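Side-chain contacts in putative nucleoside-diphosphate-sugar epimerase (Staphylococcus aureus subsp. aureus, PDB 3E48), which is of unknown function but probably binds NAD(P)H through a Rossmann-type domain and may act as an epimerase on nucleotide-linked sugars: residues N260-K263 against Q264-D268; G180-A183 against I184-P188; H15-N18 against Q19-N23; Q271-Q274 against S275-Q278. All blocks are in the same frame, centred on the assembly; numbering follows the deposited sequence.

Interaction 1: residues N260-K263 against Q264-D268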
loop_
_atom_site.group_PDB
_atom_site.type_symbol
_atom_site.label_atom_id
_atom_site.label_comp_id
_atom_site.label_asym_id
_atom_site.label_seq_id
_atom_site.Cartn_x
_atom_site.Cartn_y
_atom_site.Cartn_z
ATOM N N ASN B 260 -19.360 -5.182 10.805
ATOM C CA ASN B 260 -20.225 -4.990 11.960
ATOM C C ASN B 260 -19.434 -4.357 13.092
ATOM O O ASN B 260 -19.922 -4.274 14.218
ATOM C CB ASN B 260 -20.801 -6.320 12.439
ATOM C CG ASN B 260 -21.683 -6.982 11.402
ATOM O OD1 ASN B 260 -22.588 -6.359 10.845
ATOM N ND2 ASN B 260 -21.432 -8.261 11.150
ATOM N N ASP B 261 -18.219 -3.899 12.792
ATOM C CA ASP B 261 -17.363 -3.298 13.812
ATOM C C ASP B 261 -17.983 -2.113 14.554
ATOM O O ASP B 261 -17.832 -2.000 15.768
ATOM C CB ASP B 261 -16.017 -2.859 13.219
ATOM C CG ASP B 261 -15.176 -4.028 12.719
ATOM O OD1 ASP B 261 -15.181 -5.111 13.352
ATOM O OD2 ASP B 261 -14.480 -3.858 11.696
ATOM N N PHE B 262 -18.666 -1.222 13.842
ATOM C CA PHE B 262 -19.272 -0.073 14.508
ATOM C C PHE B 262 -20.264 -0.522 15.575
ATOM O O PHE B 262 -20.208 -0.072 16.721
ATOM C CB PHE B 262 -19.994 0.827 13.506
ATOM C CG PHE B 262 -20.630 2.032 14.135
ATOM C CD1 PHE B 262 -19.866 3.149 14.462
ATOM C CD2 PHE B 262 -21.990 2.043 14.425
ATOM C CE1 PHE B 262 -20.449 4.260 15.067
ATOM C CE2 PHE B 262 -22.585 3.149 15.030
ATOM C CZ PHE B 262 -21.813 4.261 15.352
ATOM N N LYS B 263 -21.176 -1.411 15.193
ATOM C CA LYS B 263 -22.181 -1.912 16.120
ATOM C C LYS B 263 -21.552 -2.664 17.290
ATOM O O LYS B 263 -21.994 -2.525 18.428
ATOM C CB LYS B 263 -23.166 -2.824 15.378
ATOM C CG LYS B 263 -24.435 -3.157 16.160
ATOM C CD LYS B 263 -24.224 -4.292 17.149
ATOM C CE LYS B 263 -23.951 -5.606 16.424
ATOM N NZ LYS B 263 -23.707 -6.729 17.374
ATOM N N GLN B 264 -20.520 -3.455 17.020
ATOM C CA GLN B 264 -19.874 -4.210 18.088
ATOM C C GLN B 264 -19.077 -3.304 19.022
ATOM O O GLN B 264 -18.945 -3.592 20.210
ATOM C CB GLN B 264 -18.959 -5.289 17.504
ATOM C CG GLN B 264 -19.693 -6.258 16.576
ATOM C CD GLN B 264 -18.821 -7.403 16.107
ATOM O OE1 GLN B 264 -17.652 -7.211 15.769
ATOM N NE2 GLN B 264 -19.392 -8.600 16.060
ATOM N N LEU B 265 -18.554 -2.206 18.487
ATOM C CA LEU B 265 -17.768 -1.273 19.289
ATOM C C LEU B 265 -18.603 -0.249 20.052
ATOM O O LEU B 265 -18.370 -0.012 21.240
ATOM C CB LEU B 265 -16.764 -0.530 18.402
ATOM C CG LEU B 265 -15.597 -1.359 17.863
ATOM C CD1 LEU B 265 -14.836 -0.563 16.803
ATOM C CD2 LEU B 265 -14.674 -1.742 19.018
ATOM N N VAL B 266 -19.573 0.356 19.371
ATOM C CA VAL B 266 -20.409 1.385 19.980
ATOM C C VAL B 266 -21.756 0.883 20.494
ATOM O O VAL B 266 -22.480 1.620 21.161
ATOM C CB VAL B 266 -20.671 2.548 18.988
ATOM C CG1 VAL B 266 -19.367 2.966 18.316
ATOM C CG2 VAL B 266 -21.694 2.133 17.960
ATOM N N ASN B 267 -22.091 -0.364 20.175
ATOM C CA ASN B 267 -23.352 -0.961 20.605
ATOM C C ASN B 267 -24.550 -0.121 20.147
ATOM O O ASN B 267 -25.489 0.127 20.905
ATOM C CB ASN B 267 -23.370 -1.124 22.133
ATOM C CG ASN B 267 -22.158 -1.887 22.660
ATOM O OD1 ASN B 267 -21.037 -1.377 22.653
ATOM N ND2 ASN B 267 -22.380 -3.117 23.113
ATOM N N ASP B 268 -24.512 0.315 18.894
ATOM C CA ASP B 268 -25.590 1.120 18.341
ATOM C C ASP B 268 -25.540 1.047 16.823
ATOM O O ASP B 268 -24.588 0.515 16.254
ATOM C CB ASP B 268 -25.457 2.572 18.825
ATOM C CG ASP B 268 -26.609 3.452 18.375
ATOM O OD1 ASP B 268 -27.755 2.955 18.298
ATOM O OD2 ASP B 268 -26.372 4.652 18.117
HETATM O O HOH W 1 -15.673 -5.427 15.969
HETATM O O HOH W 2 -17.139 -6.954 12.824
#

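Interaction 2: residues G180-A183 against I184-P188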
loop_
_atom_site.group_PDB
_atom_site.type_symbol
_atom_site.label_atom_id
_atom_site.label_comp_id
_atom_site.label_asym_id
_atom_site.label_seq_id
_atom_site.Cartn_x
_atom_site.Cartn_y
_atom_site.Cartn_z
ATOM N N GLY B 180 -16.676 5.446 17.125
ATOM C CA GLY B 180 -15.972 4.178 17.044
ATOM C C GLY B 180 -14.545 4.307 17.550
ATOM O O GLY B 180 -14.048 3.433 18.262
ATOM N N VAL B 181 -13.878 5.398 17.181
ATOM C CA VAL B 181 -12.504 5.625 17.611
ATOM C C VAL B 181 -12.437 5.790 19.133
ATOM O O VAL B 181 -11.549 5.238 19.782
ATOM C CB VAL B 181 -11.904 6.868 16.902
ATOM C CG1 VAL B 181 -10.539 7.206 17.479
ATOM C CG2 VAL B 181 -11.777 6.594 15.403
ATOM N N ILE B 182 -13.385 6.540 19.693
ATOM C CA ILE B 182 -13.452 6.762 21.138
ATOM C C ILE B 182 -13.663 5.430 21.860
ATOM O O ILE B 182 -13.037 5.160 22.887
ATOM C CB ILE B 182 -14.613 7.725 21.497
ATOM C CG1 ILE B 182 -14.261 9.156 21.059
ATOM C CG2 ILE B 182 -14.924 7.656 22.991
ATOM C CD1 ILE B 182 -13.098 9.784 21.810
ATOM N N ALA B 183 -14.537 4.591 21.313
ATOM C CA ALA B 183 -14.810 3.292 21.918
ATOM C C ALA B 183 -13.538 2.452 21.957
ATOM O O ALA B 183 -13.287 1.734 22.925
ATOM C CB ALA B 183 -15.901 2.561 21.137
ATOM N N ILE B 184 -12.736 2.542 20.899
ATOM C CA ILE B 184 -11.488 1.792 20.844
ATOM C C ILE B 184 -10.515 2.325 21.892
ATOM O O ILE B 184 -9.928 1.556 22.652
ATOM C CB ILE B 184 -10.841 1.894 19.450
ATOM C CG1 ILE B 184 -11.763 1.234 18.418
ATOM C CG2 ILE B 184 -9.464 1.234 19.456
ATOM C CD1 ILE B 184 -11.289 1.367 16.986
ATOM N N ILE B 185 -10.365 3.645 21.935
ATOM C CA ILE B 185 -9.465 4.291 22.885
ATOM C C ILE B 185 -9.781 3.910 24.329
ATOM O O ILE B 185 -8.883 3.566 25.099
ATOM C CB ILE B 185 -9.531 5.841 22.752
ATOM C CG1 ILE B 185 -8.963 6.273 21.398
ATOM C CG2 ILE B 185 -8.737 6.502 23.880
ATOM C CD1 ILE B 185 -9.120 7.762 21.107
ATOM N N LYS B 186 -11.062 3.961 24.682
ATOM C CA LYS B 186 -11.512 3.655 26.039
ATOM C C LYS B 186 -11.348 2.200 26.476
ATOM O O LYS B 186 -11.313 1.916 27.674
ATOM C CB LYS B 186 -12.975 4.073 26.206
ATOM C CG LYS B 186 -13.188 5.585 26.198
ATOM C CD LYS B 186 -14.663 5.949 26.226
ATOM C CE LYS B 186 -15.339 5.513 27.515
ATOM N NZ LYS B 186 -16.798 5.809 27.471
ATOM N N ASN B 187 -11.251 1.279 25.521
ATOM C CA ASN B 187 -11.097 -0.132 25.860
ATOM C C ASN B 187 -9.890 -0.781 25.188
ATOM O O ASN B 187 -9.978 -1.253 24.054
ATOM C CB ASN B 187 -12.364 -0.906 25.495
ATOM C CG ASN B 187 -12.257 -2.379 25.839
ATOM O OD1 ASN B 187 -11.342 -2.794 26.554
ATOM N ND2 ASN B 187 -13.197 -3.175 25.343
ATOM N N PRO B 188 -8.751 -0.839 25.897
ATOM C CA PRO B 188 -7.507 -1.429 25.385
ATOM C C PRO B 188 -7.615 -2.877 24.911
ATOM O O PRO B 188 -6.726 -3.376 24.218
ATOM C CB PRO B 188 -6.538 -1.270 26.556
ATOM C CG PRO B 188 -7.441 -1.341 27.748
ATOM C CD PRO B 188 -8.604 -0.468 27.316
#

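Interaction 3: residues H15-N18 against Q19-N23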
loop_
_atom_site.group_PDB
_atom_site.type_symbol
_atom_site.label_atom_id
_atom_site.label_comp_id
_atom_site.label_asym_id
_atom_site.label_seq_id
_atom_site.Cartn_x
_atom_site.Cartn_y
_atom_site.Cartn_z
ATOM N N HIS B 15 -14.269 16.291 16.298
ATOM C CA HIS B 15 -15.288 15.360 16.782
ATOM C C HIS B 15 -14.703 14.470 17.872
ATOM O O HIS B 15 -15.273 14.335 18.957
ATOM C CB HIS B 15 -15.793 14.471 15.639
ATOM C CG HIS B 15 -16.813 15.129 14.767
ATOM N ND1 HIS B 15 -18.143 15.227 15.119
ATOM C CD2 HIS B 15 -16.696 15.744 13.566
ATOM C CE1 HIS B 15 -18.800 15.873 14.173
ATOM N NE2 HIS B 15 -17.945 16.198 13.219
ATOM N N ILE B 16 -13.557 13.863 17.576
ATOM C CA ILE B 16 -12.904 12.974 18.529
ATOM C C ILE B 16 -12.527 13.675 19.829
ATOM O O ILE B 16 -12.722 13.123 20.912
ATOM C CB ILE B 16 -11.637 12.335 17.926
ATOM C CG1 ILE B 16 -12.016 11.510 16.688
ATOM C CG2 ILE B 16 -10.959 11.447 18.963
ATOM C CD1 ILE B 16 -10.820 10.921 15.948
ATOM N N THR B 17 -11.992 14.888 19.723
ATOM C CA THR B 17 -11.590 15.634 20.910
ATOM C C THR B 17 -12.785 16.026 21.775
ATOM O O THR B 17 -12.743 15.875 22.994
ATOM C CB THR B 17 -10.807 16.909 20.547
ATOM O OG1 THR B 17 -9.666 16.567 19.749
ATOM C CG2 THR B 17 -10.330 17.615 21.820
ATOM N N ASN B 18 -13.847 16.537 21.160
ATOM C CA ASN B 18 -15.019 16.912 21.946
ATOM C C ASN B 18 -15.641 15.685 22.603
ATOM O O ASN B 18 -16.112 15.753 23.739
ATOM C CB ASN B 18 -16.062 17.635 21.090
ATOM C CG ASN B 18 -15.634 19.048 20.722
ATOM O OD1 ASN B 18 -15.106 19.786 21.558
ATOM N ND2 ASN B 18 -15.871 19.436 19.478
ATOM N N GLN B 19 -15.642 14.560 21.898
ATOM C CA GLN B 19 -16.203 13.347 22.472
ATOM C C GLN B 19 -15.311 12.843 23.610
ATOM O O GLN B 19 -15.808 12.324 24.604
ATOM C CB GLN B 19 -16.385 12.267 21.393
ATOM C CG GLN B 19 -17.591 12.507 20.481
ATOM C CD GLN B 19 -17.821 11.382 19.475
ATOM O OE1 GLN B 19 -17.523 10.221 19.753
ATOM N NE2 GLN B 19 -18.371 11.725 18.305
ATOM N N ALA B 20 -13.996 13.014 23.480
ATOM C CA ALA B 20 -13.084 12.570 24.533
ATOM C C ALA B 20 -13.329 13.419 25.779
ATOM O O ALA B 20 -13.270 12.926 26.905
ATOM C CB ALA B 20 -11.639 12.711 24.077
ATOM N N ILE B 21 -13.600 14.702 25.570
ATOM C CA ILE B 21 -13.873 15.602 26.681
ATOM C C ILE B 21 -15.191 15.200 27.342
ATOM O O ILE B 21 -15.287 15.149 28.570
ATOM C CB ILE B 21 -13.956 17.069 26.199
ATOM C CG1 ILE B 21 -12.593 17.515 25.668
ATOM C CG2 ILE B 21 -14.427 17.972 27.328
ATOM C CD1 ILE B 21 -11.461 17.342 26.655
ATOM N N ALA B 22 -16.198 14.898 26.526
ATOM C CA ALA B 22 -17.507 14.498 27.048
ATOM C C ALA B 22 -17.429 13.182 27.823
ATOM O O ALA B 22 -18.182 12.974 28.775
ATOM C CB ALA B 22 -18.515 14.373 25.910
ATOM N N ASN B 23 -16.520 12.299 27.415
ATOM C CA ASN B 23 -16.343 11.007 28.079
ATOM C C ASN B 23 -15.344 11.077 29.227
ATOM O O ASN B 23 -14.987 10.057 29.816
ATOM C CB ASN B 23 -15.887 9.939 27.080
ATOM C CG ASN B 23 -17.014 9.460 26.185
ATOM O OD1 ASN B 23 -17.372 10.114 25.202
ATOM N ND2 ASN B 23 -17.593 8.316 26.537
HETATM O O HOH W 3 -19.263 14.274 17.319
#

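Interaction 4: residues Q271-Q274 against S275-Q278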
loop_
_atom_site.group_PDB
_atom_site.type_symbol
_atom_site.label_atom_id
_atom_site.label_comp_id
_atom_site.label_asym_id
_atom_site.label_seq_id
_atom_site.Cartn_x
_atom_site.Cartn_y
_atom_site.Cartn_z
ATOM N N GLN B 271 -25.734 6.279 12.010
ATOM C CA GLN B 271 -26.759 7.202 11.550
ATOM C C GLN B 271 -26.895 7.153 10.031
ATOM O O GLN B 271 -25.900 7.200 9.309
ATOM C CB GLN B 271 -26.428 8.629 11.985
ATOM C CG GLN B 271 -27.555 9.606 11.708
ATOM C CD GLN B 271 -27.249 11.012 12.180
ATOM O OE1 GLN B 271 -28.157 11.830 12.354
ATOM N NE2 GLN B 271 -25.970 11.307 12.381
ATOM N N THR B 272 -28.132 7.051 9.555
ATOM C CA THR B 272 -28.413 7.006 8.122
ATOM C C THR B 272 -28.240 8.389 7.516
ATOM O O THR B 272 -28.243 9.393 8.232
ATOM C CB THR B 272 -29.864 6.588 7.855
ATOM O OG1 THR B 272 -30.741 7.608 8.359
ATOM C CG2 THR B 272 -30.177 5.270 8.534
ATOM N N LEU B 273 -28.102 8.453 6.197
ATOM C CA LEU B 273 -27.957 9.747 5.540
ATOM C C LEU B 273 -29.232 10.577 5.729
ATOM O O LEU B 273 -29.168 11.780 5.991
ATOM C CB LEU B 273 -27.667 9.570 4.046
ATOM C CG LEU B 273 -27.577 10.850 3.209
ATOM C CD1 LEU B 273 -26.544 11.804 3.800
ATOM C CD2 LEU B 273 -27.198 10.486 1.784
ATOM N N GLN B 274 -30.383 9.923 5.601
ATOM C CA GLN B 274 -31.676 10.591 5.758
ATOM C C GLN B 274 -31.745 11.297 7.112
ATOM O O GLN B 274 -32.141 12.460 7.208
ATOM C CB GLN B 274 -32.823 9.577 5.672
ATOM C CG GLN B 274 -32.828 8.680 4.438
ATOM C CD GLN B 274 -32.017 7.403 4.623
ATOM O OE1 GLN B 274 -30.786 7.428 4.647
ATOM N NE2 GLN B 274 -32.715 6.277 4.757
ATOM N N SER B 275 -31.361 10.571 8.155
ATOM C CA SER B 275 -31.364 11.095 9.514
ATOM C C SER B 275 -30.365 12.238 9.666
ATOM O O SER B 275 -30.653 13.254 10.303
ATOM C CB SER B 275 -31.017 9.977 10.497
ATOM O OG SER B 275 -30.895 10.473 11.817
ATOM N N PHE B 276 -29.185 12.062 9.079
ATOM C CA PHE B 276 -28.134 13.064 9.145
ATOM C C PHE B 276 -28.579 14.385 8.534
ATOM O O PHE B 276 -28.346 15.453 9.101
ATOM C CB PHE B 276 -26.884 12.549 8.425
ATOM C CG PHE B 276 -25.755 13.537 8.383
ATOM C CD1 PHE B 276 -25.171 13.997 9.557
ATOM C CD2 PHE B 276 -25.279 14.012 7.165
ATOM C CE1 PHE B 276 -24.126 14.916 9.522
ATOM C CE2 PHE B 276 -24.234 14.930 7.118
ATOM C CZ PHE B 276 -23.656 15.383 8.300
ATOM N N LEU B 277 -29.224 14.310 7.377
ATOM C CA LEU B 277 -29.702 15.507 6.698
ATOM C C LEU B 277 -30.896 16.121 7.427
ATOM O O LEU B 277 -31.087 17.335 7.401
ATOM C CB LEU B 277 -30.089 15.170 5.258
ATOM C CG LEU B 277 -28.963 14.652 4.357
ATOM C CD1 LEU B 277 -29.539 14.313 2.995
ATOM C CD2 LEU B 277 -27.859 15.691 4.233
ATOM N N GLN B 278 -31.691 15.274 8.077
ATOM C CA GLN B 278 -32.872 15.726 8.810
ATOM C C GLN B 278 -32.483 16.425 10.112
ATOM O O GLN B 278 -33.336 16.990 10.802
ATOM C CB GLN B 278 -33.781 14.528 9.122
ATOM C CG GLN B 278 -35.122 14.893 9.749
ATOM C CD GLN B 278 -35.896 13.675 10.229
ATOM O OE1 GLN B 278 -37.040 13.788 10.679
ATOM N NE2 GLN B 278 -35.273 12.505 10.140
#

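Interaction 1: residues N260-K263 against Q264-D268
N260 and Q264 open the i+4 bonds of the short helix 261-266, Q264 N donating to N260 O at 3.0 Å. L265 N to D261 O and V266 N to F262 O follow, the last of them straight (169° at the hydrogen). At the far end N267 leaves helical geometry with a positive phi, and its N reaches K263 O in a weak, bent bond.

Among the side chains, F262 and V266 meet one turn apart, crossing at a slant. The F262 chain leaves with CG anti to the backbone N (chi1 -180°), which carries the ring toward V266. CG2 of V266 sits over one ring face in a CH-pi contact, 3.4 Å from the F262 ring centroid, offset toward the rim, while V266 CG1 passes near F262 CE1 at 3.7 Å. The turned-back chain beyond N267 brings D268 O to 3.4 Å from K263 CA, a CA-H...O contact to a buried carbonyl oxygen for which the model holds no hydrogen-bond partner. D268 itself is anchored by a salt bridge from its OD2 to R179 on helix 174-186.

On the polar flank, the D261 carboxylate and the Q264 amide do not bond directly. Two waters span them, each donating to both D261 OD1 and Q264 OE1; the first lies 2.7 Å from D261 OD1. The other oxygen of D261, OD2, takes S259 OG and L196 N. D261 OD1 and Q264 OE1 face each other as acceptors (the carboxylate presumably ionised), so the waters supply the hydrogens on this flank, while F262 and V266 are joined by apolar contact.

Interaction 2: residues G180-A183 against I184-P188
V181 and I185 meet one turn apart on helix 174-186, which packs on the central, mainly parallel sheet of the Rossmann-like NAD(P)H-binding domain. The helix is regular here: I184 N, I185 N and K186 N donate to G180 O, V181 O and I182 O, the I185 bond being 2.9 Å from N to V181 O. The N187 N to A183 O bond that closes the series is long and weak.

I185 can be followed outward. Its CB rests 3.6 Å from both V181 O and I182 O. CG1, directed beside the backbone N (chi1 -67°), drops back over the preceding turn and comes 3.2 Å from V181 O. Because chi2 is extended, CD1 continues past that carbonyl to end 3.9 Å from V181 CG1, the two branches meeting obliquely. V181 also touches I104, and I185 touches I102, so the pair faces strand 100-106.

I184 repeats the pattern one residue earlier, its CG1 lying 3.2 Å from G180 O; glycine at 180 offers no side chain to its isoleucine neighbour. Around the helix I182 points to helix 11-22, touching I16, Q19 and A20. Its CG2 branch crosses the aliphatic part of K186 at a slant, the lysine bending at chi3 on the way outward, and the nearest carbons, I182 CG2 and K186 CD, are 3.7 Å apart.

Interaction 3: residues H15-N18 against Q19-N23
H15 and Q19 are linked along helix 11-22, the helix of the beta-alpha-beta unit formed with strands 3-6 and 28-32. A GxxGxxG motif leads into the helix, its last glycine, G13, lying in the first turn; in Rossmann folds of this kind the motif usually meets the dinucleotide.

The backbone bonds are regular: Q19, A20, I21 and A22 donate in turn to H15, I16, T17 and N18. The A22 N to N18 O bond is 2.9 Å, and N23 is the residue at which the chain leaves helical geometry.

Apolar contact between the side chains is slight, because most branches diverge and meet carbonyls of the preceding turn. A20 CB lies 3.4 Å from I16 O. I21 CG1 comes to 3.1 Å of T17 O, whereas its approach to T17 CG2 is a loose 4.5 Å. I16 and T17 lie against L5 of strand 3-6, burying that side of the helix against the sheet.

Polar ends are fixed by partners beyond the turn. T17 OG1 bonds back to G13 O, and N18 OD1 is held by W42 NE1. The Q19 chain, with CG beside its backbone N (chi1 -76°), first runs along H15 O, CG at 3.3 Å from it, then stays extended toward helix 174-186. There NE2 bonds to N175 O and also to a water. That water lies at the edge of the H15 imidazole, in its plane, 2.6 Å from H15 ND1, and accepts from Q19 NE2 at 2.9 Å.

Interaction 4: residues Q271-Q274 against S275-Q278
T272 and S275 open helix 273-277, where F276 N, L277 N and Q278 N donate to T272 O, L273 O and Q274 O as the first i+4 bonds. T272 is the N-cap. Its OG1, placed between the backbone N and the carbonyl carbon (chi1 66°), turns inward and accepts from S275 N at 3.0 Å along a nearly straight path (159° at the hydrogen). The hydroxyl thus satisfies one of the amides that a helix start leaves without a carbonyl partner, and it lies as close as 3.2 Å to S275 CB.

Q271, just ahead of the cap, folds over this first turn. Its extended chain runs past S275, with Q271 CG 3.5 Å from S275 OG, and its amide ends at the edge of the F276 ring, the two planes nearly perpendicular (82°).

The remaining contact is apolar. L273 CD1 is 3.8 Å from L277 CG, the two leucines meeting at a slant, and it also reaches the rim of the F276 ring, 4.2 Å from CD2 of F276.

L273 and L277 face helix 204-215, against L207, I210 and A214. F276 has a cation-pi contact with K148 of helix 147-157, while T272 lies against Y200 and Y202 of strand 194-203, so the short helix rests on all three elements.

Interactions 2 and 3 belong to the NAD(P)H-binding domain and touch directly, I182 of the first lying against I16, Q19 and A20 of the second. Interaction 2 is the buried one, the hydrogen bonds between its segments all backbone and its side chains mostly branched aliphatics; interaction 3 is partly buried and adds a water bridge. Interaction 1, on the surface, packs against the other flank of helix 174-186, where L265 and V266 meet A183, I184 and G180, and it too has a water bridge, beside a CH-pi contact. Interaction 4 follows it closely in sequence but, with centres about 18 Å apart, covers other helices and alone has a side-chain helix cap.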